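Local coordinates for alpha-pyrone synthesis polyketide synthase-like Pks18 (Mycobacterium tuberculosis, PDB 1TED), which probably extends medium- and long-chain aliphatic acyl-CoA starters with malonyl-CoA to make tri- and tetraketide alpha-pyrones, as a homodimeric type III polyketide synthase, at residues I69-Y73 against V218-S222. Numbering follows the deposited sequence.
Sequences IPRVY and VVIHS. With MYR (myristic acid), chain E.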
loop_
_atom_site.group_PDB
_atom_site.type_symbol
_atom_site.label_atom_id
_atom_site.label_comp_id
_atom_site.label_asym_id
_atom_site.label_seq_id
_atom_site.Cartn_x
_atom_site.Cartn_y
_atom_site.Cartn_z
ATOM N N ILE A 69 -12.937 6.550 32.777
ATOM C CA ILE A 69 -13.407 5.435 31.959
ATOM C C ILE A 69 -14.910 5.424 31.687
ATOM O O ILE A 69 -15.330 5.406 30.533
ATOM C CB ILE A 69 -12.996 4.081 32.583
ATOM C CG1 ILE A 69 -11.473 3.995 32.660
ATOM C CG2 ILE A 69 -13.545 2.927 31.757
ATOM C CD1 ILE A 69 -10.771 4.182 31.325
ATOM N N PRO A 70 -15.740 5.434 32.744
ATOM C CA PRO A 70 -17.197 5.420 32.581
ATOM C C PRO A 70 -17.752 6.461 31.606
ATOM O O PRO A 70 -18.654 6.156 30.825
ATOM C CB PRO A 70 -17.697 5.627 34.008
ATOM C CG PRO A 70 -16.657 4.934 34.819
ATOM C CD PRO A 70 -15.381 5.419 34.174
ATOM N N ARG A 71 -17.222 7.684 31.655
ATOM C CA ARG A 71 -17.675 8.758 30.767
ATOM C C ARG A 71 -17.312 8.427 29.325
ATOM O O ARG A 71 -18.171 8.365 28.443
ATOM C CB ARG A 71 -17.006 10.085 31.134
ATOM C CG ARG A 71 -17.121 10.487 32.585
ATOM C CD ARG A 71 -16.277 11.724 32.859
ATOM N NE ARG A 71 -15.732 11.707 34.213
ATOM C CZ ARG A 71 -14.608 12.317 34.574
ATOM N NH1 ARG A 71 -13.908 13.004 33.678
ATOM N NH2 ARG A 71 -14.171 12.219 35.824
ATOM N N VAL A 72 -16.018 8.222 29.104
ATOM C CA VAL A 72 -15.490 7.905 27.788
ATOM C C VAL A 72 -15.937 6.522 27.320
ATOM O O VAL A 72 -15.238 5.863 26.557
ATOM C CB VAL A 72 -13.936 7.976 27.795
ATOM C CG1 VAL A 72 -13.374 6.930 28.737
ATOM C CG2 VAL A 72 -13.382 7.787 26.390
ATOM N N TYR A 73 -17.096 6.076 27.781
ATOM C CA TYR A 73 -17.619 4.770 27.385
ATOM C C TYR A 73 -19.120 4.857 27.188
ATOM O O TYR A 73 -19.665 4.242 26.271
ATOM C CB TYR A 73 -17.279 3.694 28.431
ATOM C CG TYR A 73 -16.072 2.849 28.061
ATOM C CD1 TYR A 73 -16.180 1.808 27.141
ATOM C CD2 TYR A 73 -14.810 3.135 28.586
ATOM C CE1 TYR A 73 -15.057 1.078 26.747
ATOM C CE2 TYR A 73 -13.685 2.414 28.200
ATOM C CZ TYR A 73 -13.814 1.392 27.279
ATOM O OH TYR A 73 -12.692 0.710 26.870
ATOM N N VAL A 218 -7.403 6.082 25.701
ATOM C CA VAL A 218 -8.608 5.562 26.341
ATOM C C VAL A 218 -9.778 5.603 25.372
ATOM O O VAL A 218 -10.605 4.686 25.340
ATOM C CB VAL A 218 -8.991 6.386 27.595
ATOM C CG1 VAL A 218 -10.335 5.915 28.134
ATOM C CG2 VAL A 218 -7.903 6.253 28.665
ATOM N N VAL A 219 -9.841 6.677 24.584
ATOM C CA VAL A 219 -10.902 6.862 23.601
ATOM C C VAL A 219 -10.813 5.830 22.474
ATOM O O VAL A 219 -11.815 5.229 22.089
ATOM C CB VAL A 219 -10.854 8.291 22.997
ATOM C CG1 VAL A 219 -11.775 8.381 21.779
ATOM C CG2 VAL A 219 -11.275 9.307 24.051
ATOM N N ILE A 220 -9.611 5.642 21.945
ATOM C CA ILE A 220 -9.386 4.680 20.874
ATOM C C ILE A 220 -9.746 3.269 21.350
ATOM O O ILE A 220 -10.393 2.502 20.638
ATOM C CB ILE A 220 -7.899 4.729 20.414
ATOM C CG1 ILE A 220 -7.808 5.353 19.030
ATOM C CG2 ILE A 220 -7.278 3.362 20.427
ATOM C CD1 ILE A 220 -8.180 6.806 18.999
ATOM N N HIS A 221 -9.336 2.940 22.568
ATOM C CA HIS A 221 -9.606 1.625 23.116
ATOM C C HIS A 221 -11.072 1.408 23.453
ATOM O O HIS A 221 -11.497 0.282 23.707
ATOM C CB HIS A 221 -8.737 1.382 24.347
ATOM C CG HIS A 221 -7.302 1.105 24.020
ATOM N ND1 HIS A 221 -6.658 -0.050 24.414
ATOM C CD2 HIS A 221 -6.383 1.834 23.346
ATOM C CE1 HIS A 221 -5.406 -0.018 23.997
ATOM N NE2 HIS A 221 -5.213 1.113 23.346
ATOM N N SER A 222 -11.854 2.480 23.448
ATOM C CA SER A 222 -13.273 2.346 23.743
ATOM C C SER A 222 -14.046 2.315 22.429
ATOM O O SER A 222 -15.218 1.928 22.400
ATOM C CB SER A 222 -13.771 3.519 24.603
ATOM O OG SER A 222 -14.020 4.679 23.821
HETATM C C1 MYR E . -10.564 -3.071 24.570
HETATM O O1 MYR E . -11.568 -3.751 24.766
HETATM O O2 MYR E . -10.348 -2.093 25.288
HETATM C C2 MYR E . -9.589 -3.433 23.448
HETATM C C3 MYR E . -9.613 -2.379 22.339
HETATM C C4 MYR E . -8.662 -2.755 21.200
HETATM C C5 MYR E . -8.644 -1.684 20.108
HETATM C C6 MYR E . -8.069 -0.353 20.601
HETATM C C7 MYR E . -6.567 -0.426 20.892
HETATM C C8 MYR E . -5.738 -0.624 19.622
HETATM C C9 MYR E . -5.875 0.563 18.666
HETATM C C10 MYR E . -5.156 0.282 17.346
HETATM C C11 MYR E . -5.345 1.440 16.364
HETATM C C12 MYR E . -4.673 1.141 15.023
HETATM C C13 MYR E . -4.936 2.274 14.029
HETATM C C14 MYR E . -4.304 1.973 12.669
#
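Val72 packs between Val218 and Val219, and Tyr73 lies against Ser222, where segments 69-73 and 218-222, on two helices of this thiolase-fold enzyme, cross at -52°. Helix 68-74 here rests on the outer side of helix 215-223, whose other side borders the fatty-acyl tunnel, both within the N-terminal chalcone/stilbene synthase domain.

The tight part is aliphatic. The two methyls of Val72 divide the work: CG1 comes to 3.3 Å from CG1 of Val218, closer than usual for carbons, while CG2, anti to its own backbone N, lies 3.5 Å from CG2 of Val219. Ile69 adds a lighter touch through its terminal CD1, which meets the same Val218 CG1. Farther along, the phenol ring of Tyr73 receives CB of Ser222 over one face, 3.6 Å from the ring centroid, in a CH-pi contact; Val56 and Ala53 of helix 49-57 also touch this tyrosine.

The side of helix 68-74 bearing Pro70 and Arg71 is, by contrast, exposed and takes no part in the packing. On the tunnel side, the helix 215-223 presents His221, which probably binds substrate. C7 of the bound myristic acid sits 3.1 Å above the centre of its imidazole, and CG2 of Ile220 is 3.6 Å from C9 of the fatty acid, consistent with a wall for the acyl chain; Phe211 meets the His221 ring. Ser222 is held by its own helix: OG of Ser222 donates to Val219 O at 2.9 Å, on the same face of that carbonyl plane as the bond from Ser222 N.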